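Side-chain contacts in alpha-pyrone synthesis polyketide synthase-like Pks18 (PDB 1TED), which probably extends medium- and long-chain aliphatic acyl-CoA starters with malonyl-CoA to make tri- and tetraketide alpha-pyrones: residues 116-121 and 156-161; 214-219 and 275-280; 260-265 and 282-287. All coordinates share one frame; numbering follows the deposited sequence.

Interaction 1 of 3, residues 116-121 and 156-161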
loop_
_atom_site.group_PDB
_atom_site.type_symbol
_atom_site.label_atom_id
_atom_site.label_comp_id
_atom_site.label_asym_id
_atom_site.label_seq_id
_atom_site.Cartn_x
_atom_site.Cartn_y
_atom_site.Cartn_z
ATOM N N LEU A 116 -11.007 -15.581 -6.781
ATOM C CA LEU A 116 -11.867 -15.118 -5.705
ATOM C C LEU A 116 -12.128 -13.616 -5.722
ATOM O O LEU A 116 -13.259 -13.184 -5.517
ATOM C CB LEU A 116 -11.274 -15.521 -4.350
ATOM C CG LEU A 116 -12.116 -15.147 -3.126
ATOM C CD1 LEU A 116 -13.468 -15.841 -3.194
ATOM C CD2 LEU A 116 -11.378 -15.553 -1.874
ATOM N N ALA A 117 -11.084 -12.823 -5.962
ATOM C CA ALA A 117 -11.229 -11.364 -5.991
ATOM C C ALA A 117 -12.012 -10.906 -7.220
ATOM O O ALA A 117 -12.816 -9.982 -7.135
ATOM C CB ALA A 117 -9.851 -10.687 -5.953
ATOM N N VAL A 118 -11.772 -11.546 -8.359
ATOM C CA VAL A 118 -12.493 -11.203 -9.576
ATOM C C VAL A 118 -13.980 -11.502 -9.369
ATOM O O VAL A 118 -14.840 -10.704 -9.736
ATOM C CB VAL A 118 -11.950 -12.004 -10.785
ATOM C CG1 VAL A 118 -12.902 -11.883 -11.981
ATOM C CG2 VAL A 118 -10.560 -11.484 -11.158
ATOM N N ASP A 119 -14.281 -12.635 -8.753
ATOM C CA ASP A 119 -15.665 -13.003 -8.508
ATOM C C ASP A 119 -16.386 -12.039 -7.556
ATOM O O ASP A 119 -17.469 -11.546 -7.869
ATOM C CB ASP A 119 -15.724 -14.440 -7.976
ATOM C CG ASP A 119 -17.105 -14.825 -7.458
ATOM O OD1 ASP A 119 -18.122 -14.360 -8.019
ATOM O OD2 ASP A 119 -17.167 -15.616 -6.492
ATOM N N VAL A 120 -15.780 -11.752 -6.406
ATOM C CA VAL A 120 -16.403 -10.856 -5.421
ATOM C C VAL A 120 -16.588 -9.435 -5.946
ATOM O O VAL A 120 -17.642 -8.829 -5.741
ATOM C CB VAL A 120 -15.590 -10.835 -4.110
ATOM C CG1 VAL A 120 -16.202 -9.858 -3.112
ATOM C CG2 VAL A 120 -15.556 -12.238 -3.518
ATOM N N SER A 121 -15.570 -8.923 -6.638
ATOM C CA SER A 121 -15.607 -7.584 -7.229
ATOM C C SER A 121 -16.806 -7.474 -8.159
ATOM O O SER A 121 -17.505 -6.462 -8.171
ATOM C CB SER A 121 -14.322 -7.310 -8.027
ATOM O OG SER A 121 -13.181 -7.296 -7.183
ATOM N N VAL A 156 -8.736 -5.461 -13.118
ATOM C CA VAL A 156 -8.981 -4.513 -14.201
ATOM C C VAL A 156 -9.106 -5.264 -15.536
ATOM O O VAL A 156 -10.013 -5.005 -16.330
ATOM C CB VAL A 156 -7.821 -3.475 -14.289
ATOM C CG1 VAL A 156 -7.952 -2.610 -15.556
ATOM C CG2 VAL A 156 -7.827 -2.602 -13.041
ATOM N N LYS A 157 -8.184 -6.193 -15.774
ATOM C CA LYS A 157 -8.198 -6.973 -17.004
ATOM C C LYS A 157 -9.406 -7.897 -17.068
ATOM O O LYS A 157 -10.089 -7.963 -18.091
ATOM C CB LYS A 157 -6.912 -7.791 -17.140
ATOM C CG LYS A 157 -5.687 -6.948 -17.491
ATOM C CD LYS A 157 -4.497 -7.814 -17.868
ATOM C CE LYS A 157 -3.352 -6.965 -18.392
ATOM N NZ LYS A 157 -2.314 -7.812 -19.020
ATOM N N GLU A 158 -9.675 -8.594 -15.970
ATOM C CA GLU A 158 -10.796 -9.516 -15.902
ATOM C C GLU A 158 -12.169 -8.843 -16.017
ATOM O O GLU A 158 -13.034 -9.314 -16.756
ATOM C CB GLU A 158 -10.736 -10.294 -14.593
ATOM C CG GLU A 158 -11.063 -11.748 -14.758
ATOM C CD GLU A 158 -10.021 -12.453 -15.587
ATOM O OE1 GLU A 158 -8.843 -12.463 -15.169
ATOM O OE2 GLU A 158 -10.375 -12.990 -16.657
ATOM N N LEU A 159 -12.379 -7.756 -15.276
ATOM C CA LEU A 159 -13.667 -7.060 -15.307
ATOM C C LEU A 159 -13.788 -6.054 -16.425
ATOM O O LEU A 159 -14.831 -5.426 -16.588
ATOM C CB LEU A 159 -13.944 -6.341 -13.989
ATOM C CG LEU A 159 -14.500 -7.148 -12.820
ATOM C CD1 LEU A 159 -13.510 -8.227 -12.395
ATOM C CD2 LEU A 159 -14.774 -6.184 -11.670
ATOM N N GLY A 160 -12.718 -5.894 -17.191
ATOM C CA GLY A 160 -12.746 -4.957 -18.296
ATOM C C GLY A 160 -12.846 -3.530 -17.816
ATOM O O GLY A 160 -13.601 -2.730 -18.364
ATOM N N LEU A 161 -12.093 -3.206 -16.773
ATOM C CA LEU A 161 -12.097 -1.847 -16.259
ATOM C C LEU A 161 -11.219 -1.002 -17.184
ATOM O O LEU A 161 -10.475 -1.548 -18.010
ATOM C CB LEU A 161 -11.576 -1.833 -14.817
ATOM C CG LEU A 161 -12.436 -2.696 -13.879
ATOM C CD1 LEU A 161 -11.950 -2.572 -12.447
ATOM C CD2 LEU A 161 -13.900 -2.264 -13.979
#
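Val118 meets the second segment with both of its methyl groups. CG1 lies 3.3 Å from CG of Glu158, a tight approach between carbons, while CG2 rests 3.6 Å from CB of the same glutamate. The two side chains cross at about a right angle, so the fork of the valine straddles the aliphatic root of the glutamate. CG1 is anti to the backbone nitrogen (chi1 167°), the usual choice for valine on a helix, and this leaves both methyls turned to the partner. Glu158 has a less relaxed conformation: its chi1 of -138° is far from staggered, and the chain then bends at chi2. A glutamate suits this margin because its methylenes can pack on the valine in a residue that is itself exposed.

Deeper in, Leu159 sends its two branches to residues one helical turn apart. CD1 touches Val118 CG1 at 3.7 Å, and CD2 reaches Ser121 CB at 3.8 Å. Ser121 presents this carbon, and its buried hydroxyl is satisfied within the helix: OG donates to Ala117 O at 2.7 Å, and the same oxygen accepts from Ser121 N on the opposite face of its carbonyl plane. Gly160, with positive phi, then takes the chain out of the helix.

Away from the probable active site, the contact packs helix 102-125 against helix 151-159 beside the central sheet of the thiolase fold. Leu159 also packs on Lys122 and Leu125, and Ala117 and Ser121 touch Ile155. Leu116 touches Ile202 of strand 196-204 and Cys228 of strand 226-236; Val120 packs on Cys228 and Ala230.

Interaction 2 of 3, residues 214-219 and 275-280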
loop_
_atom_site.group_PDB
_atom_site.type_symbol
_atom_site.label_atom_id
_atom_site.label_comp_id
_atom_site.label_asym_id
_atom_site.label_seq_id
_atom_site.Cartn_x
_atom_site.Cartn_y
_atom_site.Cartn_z
ATOM N N ASP A 214 5.705 -22.601 18.822
ATOM C CA ASP A 214 5.245 -21.592 19.781
ATOM C C ASP A 214 3.724 -21.355 19.868
ATOM O O ASP A 214 2.997 -21.603 18.901
ATOM C CB ASP A 214 5.966 -20.262 19.515
ATOM C CG ASP A 214 5.754 -19.750 18.103
ATOM O OD1 ASP A 214 6.391 -20.280 17.162
ATOM O OD2 ASP A 214 4.940 -18.820 17.936
ATOM N N ILE A 215 3.254 -20.874 21.027
ATOM C CA ILE A 215 1.828 -20.609 21.237
ATOM C C ILE A 215 1.283 -19.644 20.210
ATOM O O ILE A 215 0.222 -19.877 19.642
ATOM C CB ILE A 215 1.482 -19.941 22.617
ATOM C CG1 ILE A 215 2.748 -19.680 23.415
ATOM C CG2 ILE A 215 0.426 -20.756 23.368
ATOM C CD1 ILE A 215 3.477 -18.455 22.969
ATOM N N ASN A 216 1.985 -18.534 20.011
ATOM C CA ASN A 216 1.531 -17.529 19.058
ATOM C C ASN A 216 1.228 -18.146 17.697
ATOM O O ASN A 216 0.210 -17.832 17.078
ATOM C CB ASN A 216 2.566 -16.415 18.905
ATOM C CG ASN A 216 2.205 -15.438 17.794
ATOM O OD1 ASN A 216 2.625 -15.603 16.654
ATOM N ND2 ASN A 216 1.406 -14.431 18.121
ATOM N N ASP A 217 2.107 -19.037 17.250
ATOM C CA ASP A 217 1.918 -19.699 15.970
ATOM C C ASP A 217 0.715 -20.630 16.050
ATOM O O ASP A 217 -0.136 -20.625 15.163
ATOM C CB ASP A 217 3.160 -20.498 15.585
ATOM C CG ASP A 217 3.309 -20.641 14.080
ATOM O OD1 ASP A 217 3.722 -19.651 13.430
ATOM O OD2 ASP A 217 3.004 -21.732 13.545
ATOM N N VAL A 218 0.641 -21.424 17.115
ATOM C CA VAL A 218 -0.475 -22.348 17.299
ATOM C C VAL A 218 -1.786 -21.581 17.373
ATOM O O VAL A 218 -2.808 -22.024 16.841
ATOM C CB VAL A 218 -0.326 -23.174 18.600
ATOM C CG1 VAL A 218 -1.582 -24.001 18.836
ATOM C CG2 VAL A 218 0.907 -24.079 18.510
ATOM N N VAL A 219 -1.746 -20.428 18.042
ATOM C CA VAL A 219 -2.919 -19.577 18.198
ATOM C C VAL A 219 -3.368 -18.983 16.862
ATOM O O VAL A 219 -4.554 -18.994 16.534
ATOM C CB VAL A 219 -2.639 -18.429 19.205
ATOM C CG1 VAL A 219 -3.761 -17.390 19.148
ATOM C CG2 VAL A 219 -2.521 -18.999 20.613
ATOM N N CYS A 275 2.247 -13.374 11.674
ATOM C CA CYS A 275 1.752 -12.299 12.523
ATOM C C CYS A 275 2.056 -12.681 13.969
ATOM O O CYS A 275 1.675 -13.758 14.424
ATOM C CB CYS A 275 0.246 -12.123 12.343
ATOM S SG CYS A 275 -0.547 -11.038 13.570
ATOM N N GLU A 276 2.760 -11.811 14.683
ATOM C CA GLU A 276 3.097 -12.074 16.080
ATOM C C GLU A 276 2.297 -11.124 16.969
ATOM O O GLU A 276 2.450 -9.901 16.883
ATOM C CB GLU A 276 4.603 -11.887 16.317
ATOM C CG GLU A 276 5.469 -12.841 15.496
ATOM C CD GLU A 276 6.903 -12.361 15.362
ATOM O OE1 GLU A 276 7.152 -11.163 15.632
ATOM O OE2 GLU A 276 7.775 -13.171 14.974
ATOM N N LEU A 277 1.437 -11.707 17.806
ATOM C CA LEU A 277 0.582 -10.957 18.722
ATOM C C LEU A 277 1.122 -10.985 20.149
ATOM O O LEU A 277 1.612 -12.015 20.625
ATOM C CB LEU A 277 -0.831 -11.534 18.693
ATOM C CG LEU A 277 -1.475 -11.570 17.305
ATOM C CD1 LEU A 277 -2.778 -12.339 17.357
ATOM C CD2 LEU A 277 -1.697 -10.148 16.813
ATOM N N SER A 278 1.030 -9.847 20.824
ATOM C CA SER A 278 1.505 -9.714 22.191
ATOM C C SER A 278 0.459 -10.156 23.217
ATOM O O SER A 278 -0.749 -10.073 22.967
ATOM C CB SER A 278 1.892 -8.260 22.456
ATOM O OG SER A 278 1.939 -7.989 23.846
ATOM N N GLU A 279 0.929 -10.629 24.369
ATOM C CA GLU A 279 0.030 -11.057 25.434
ATOM C C GLU A 279 -0.726 -9.813 25.911
ATOM O O GLU A 279 -1.859 -9.900 26.381
ATOM C CB GLU A 279 0.831 -11.670 26.597
ATOM C CG GLU A 279 1.645 -12.920 26.232
ATOM C CD GLU A 279 0.785 -14.170 25.990
ATOM O OE1 GLU A 279 -0.445 -14.025 25.762
ATOM O OE2 GLU A 279 1.349 -15.296 26.019
ATOM N N ASN A 280 -0.085 -8.656 25.762
ATOM C CA ASN A 280 -0.649 -7.365 26.155
ATOM C C ASN A 280 -1.673 -6.768 25.172
ATOM O O ASN A 280 -2.269 -5.731 25.478
ATOM C CB ASN A 280 0.467 -6.329 26.330
ATOM C CG ASN A 280 1.458 -6.693 27.420
ATOM O OD1 ASN A 280 2.533 -6.096 27.507
ATOM N ND2 ASN A 280 1.104 -7.663 28.262
#
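The flat amide of Asn216 meets the backbone of strand 275-277: Cys275 O lies at its edge, close to the amide plane, whereas Glu276 CA and Leu277 N are both displaced to one side of that plane. Leu277 CB adjoins the amide end, also near the plane. As modelled, OD1 is 3.0 Å from Cys275 O and ND2 is 2.7 Å from Leu277 N, which sets like atoms against like. The amide is therefore probably turned over; with nitrogen and oxygen exchanged, both approaches may be hydrogen bonds.

Asparagine would suit this place, since with the amide turned back one short, planar group could offer both a donor and an acceptor to a peptide backbone. Its CG is anti to the backbone N (chi1 173°), which carries the amide out from the helix to the strand. The second flat group, the carboxylate of Asp214, works within its own segment: OD2 accepts from Asp217 N at 2.9 Å, approached 52° out of the carboxylate plane. This is an N-cap, a position where aspartate can also interact favourably with the helix dipole. Ser278 performs a similar task before helix 281-299, its OG accepting from Asn280 N at 2.9 Å.

Cys275 touches the bound myristic acid and comes within about 6 Å, side chain to side chain, of Cys175, the nucleophile by similarity, consistent with a place beside the substrate-binding tunnel. The axes of helix 215-219 and strand 275-277 approach to 8.3 Å. Helix 68-74 packs against Val218 and Val219, while strand 264-269 pairs with strand 272-277.

Interaction 3 of 3, residues 260-265 and 282-287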
loop_
_atom_site.group_PDB
_atom_site.type_symbol
_atom_site.label_atom_id
_atom_site.label_comp_id
_atom_site.label_asym_id
_atom_site.label_seq_id
_atom_site.Cartn_x
_atom_site.Cartn_y
_atom_site.Cartn_z
ATOM N N THR A 260 2.641 0.762 22.168
ATOM C CA THR A 260 1.963 -0.494 21.859
ATOM C C THR A 260 2.540 -1.131 20.599
ATOM O O THR A 260 1.941 -2.039 20.022
ATOM C CB THR A 260 0.442 -0.280 21.661
ATOM O OG1 THR A 260 0.226 0.639 20.585
ATOM C CG2 THR A 260 -0.196 0.271 22.943
ATOM N N GLU A 261 3.714 -0.664 20.183
ATOM C CA GLU A 261 4.355 -1.182 18.978
ATOM C C GLU A 261 4.445 -2.698 18.912
ATOM O O GLU A 261 4.330 -3.285 17.838
ATOM C CB GLU A 261 5.755 -0.596 18.819
ATOM C CG GLU A 261 5.775 0.796 18.220
ATOM C CD GLU A 261 7.183 1.274 17.880
ATOM O OE1 GLU A 261 7.932 1.671 18.802
ATOM O OE2 GLU A 261 7.541 1.238 16.681
ATOM N N ASP A 262 4.637 -3.333 20.060
ATOM C CA ASP A 262 4.772 -4.782 20.109
ATOM C C ASP A 262 3.442 -5.501 20.064
ATOM O O ASP A 262 3.399 -6.728 20.154
ATOM C CB ASP A 262 5.515 -5.188 21.385
ATOM C CG ASP A 262 4.641 -5.079 22.627
ATOM O OD1 ASP A 262 3.821 -4.142 22.708
ATOM O OD2 ASP A 262 4.779 -5.930 23.528
ATOM N N GLY A 263 2.360 -4.745 19.924
ATOM C CA GLY A 263 1.035 -5.347 19.905
ATOM C C GLY A 263 0.732 -6.271 18.737
ATOM O O GLY A 263 0.377 -7.436 18.941
ATOM N N ILE A 264 0.845 -5.748 17.516
ATOM C CA ILE A 264 0.584 -6.527 16.305
ATOM C C ILE A 264 1.803 -6.425 15.399
ATOM O O ILE A 264 2.073 -5.370 14.823
ATOM C CB ILE A 264 -0.665 -5.995 15.542
ATOM C CG1 ILE A 264 -1.906 -6.124 16.425
ATOM C CG2 ILE A 264 -0.847 -6.764 14.222
ATOM C CD1 ILE A 264 -3.144 -5.434 15.882
ATOM N N VAL A 265 2.543 -7.519 15.282
ATOM C CA VAL A 265 3.736 -7.529 14.462
ATOM C C VAL A 265 3.591 -8.425 13.245
ATOM O O VAL A 265 3.265 -9.606 13.358
ATOM C CB VAL A 265 4.954 -7.974 15.288
ATOM C CG1 VAL A 265 6.171 -8.116 14.407
ATOM C CG2 VAL A 265 5.229 -6.961 16.366
ATOM N N PRO A 282 -4.829 -7.548 24.233
ATOM C CA PRO A 282 -6.165 -7.282 24.781
ATOM C C PRO A 282 -6.191 -6.105 25.761
ATOM O O PRO A 282 -7.184 -5.396 25.860
ATOM C CB PRO A 282 -6.569 -8.621 25.413
ATOM C CG PRO A 282 -5.265 -9.326 25.637
ATOM C CD PRO A 282 -4.431 -8.947 24.455
ATOM N N GLY A 283 -5.091 -5.895 26.469
ATOM C CA GLY A 283 -5.020 -4.774 27.385
ATOM C C GLY A 283 -4.914 -3.463 26.608
ATOM O O GLY A 283 -5.387 -2.428 27.071
ATOM N N TYR A 284 -4.291 -3.497 25.431
ATOM C CA TYR A 284 -4.157 -2.285 24.613
ATOM C C TYR A 284 -5.515 -1.936 24.017
ATOM O O TYR A 284 -5.875 -0.766 23.885
ATOM C CB TYR A 284 -3.154 -2.490 23.466
ATOM C CG TYR A 284 -1.746 -2.834 23.890
ATOM C CD1 TYR A 284 -1.186 -2.291 25.047
ATOM C CD2 TYR A 284 -0.948 -3.648 23.091
ATOM C CE1 TYR A 284 0.137 -2.546 25.398
ATOM C CE2 TYR A 284 0.379 -3.906 23.427
ATOM C CZ TYR A 284 0.917 -3.351 24.580
ATOM O OH TYR A 284 2.239 -3.589 24.890
ATOM N N ILE A 285 -6.257 -2.973 23.649
ATOM C CA ILE A 285 -7.577 -2.810 23.078
ATOM C C ILE A 285 -8.534 -2.206 24.096
ATOM O O ILE A 285 -9.212 -1.228 23.808
ATOM C CB ILE A 285 -8.141 -4.172 22.607
ATOM C CG1 ILE A 285 -7.318 -4.682 21.417
ATOM C CG2 ILE A 285 -9.612 -4.036 22.234
ATOM C CD1 ILE A 285 -7.652 -6.093 21.001
ATOM N N PHE A 286 -8.585 -2.794 25.287
ATOM C CA PHE A 286 -9.477 -2.308 26.328
ATOM C C PHE A 286 -9.293 -0.844 26.686
ATOM O O PHE A 286 -10.259 -0.097 26.800
ATOM C CB PHE A 286 -9.312 -3.116 27.608
ATOM C CG PHE A 286 -9.995 -2.492 28.790
ATOM C CD1 PHE A 286 -11.389 -2.486 28.885
ATOM C CD2 PHE A 286 -9.248 -1.874 29.793
ATOM C CE1 PHE A 286 -12.036 -1.873 29.961
ATOM C CE2 PHE A 286 -9.879 -1.254 30.882
ATOM C CZ PHE A 286 -11.280 -1.253 30.966
ATOM N N SER A 287 -8.051 -0.430 26.883
ATOM C CA SER A 287 -7.801 0.944 27.274
ATOM C C SER A 287 -7.682 1.897 26.093
ATOM O O SER A 287 -7.651 3.122 26.273
ATOM C CB SER A 287 -6.547 1.023 28.152
ATOM O OG SER A 287 -5.406 0.592 27.447
#
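Tyr284 is linked to Asp262 by the one hydrogen bond of this contact: its OH donates to Asp262 OD1 at 2.8 Å, using the syn lone pair of that oxygen, on the side of OD2. The carboxylate and ring planes stand 64° apart, and OD1 lies at the ring's edge near its plane. Asp262 CG sits between its own backbone N and carbonyl carbon (chi1 75°), a setting that brings the acid end nearer to the tyrosine although its CB does not point there. Tyrosine suits the place because it combines a broad apolar ring with a phenol long enough to reach the aspartate.

That ring also takes part in a CH-pi contact. Thr260 CG2 stands 3.6 Å from the ring centroid, only 18° off the normal, with Tyr284 CD1 its closest ring atom. Threonine serves two needs here: the methyl lies over one face of the ring, offset toward its rim, while OG1 bonds chiefly to Leu257 O, with Gly380 O a second partner.

Thr260, Asp262 and Gly263 all belong to a type I beta turn, Thr260 to Gly263, closed by Gly263 N donating to Thr260 O at 2.7 Å. The turn leads into the beta hairpin of strands 264-269 and 272-277, and helix 281-299, which carries Tyr284, follows that hairpin in the chain.

Van der Waals packing completes the contact at the ring edge, where Gly263 CA lies 3.9 Å from Tyr284 CE2. Glycine suits the spot because a beta carbon would run into Thr260 O and sit tight against Tyr284 CD2. Beyond the two segments, Ile285 turns to Ile319 and Ser323 of helix 317-327, and Glu261 forms a salt bridge with Lys157 of the second subunit.

In the fold
Interaction 1 comes first in the chain and stands apart: its centre is about 35 Å from that of interaction 2 and 36 Å from that of interaction 3, on the opposite side of the chain's centre. Interactions 2 and 3 have centres about 12 Å apart, and their segments alternate along the sequence. They share the hairpin 264-269/272-277, where Glu276 pairs with Val265 and Ser278 with Gly263 through backbone hydrogen bonds. Through that hairpin, helix 215-223 from the N-terminal family region is connected to helix 281-299 from the C-terminal one, with interaction 2, at Cys275, the nearer of the two to the bound myristic acid. In the homodimer, Lys157 and Glu261 bring interaction 1 of one subunit to interaction 3 of the other.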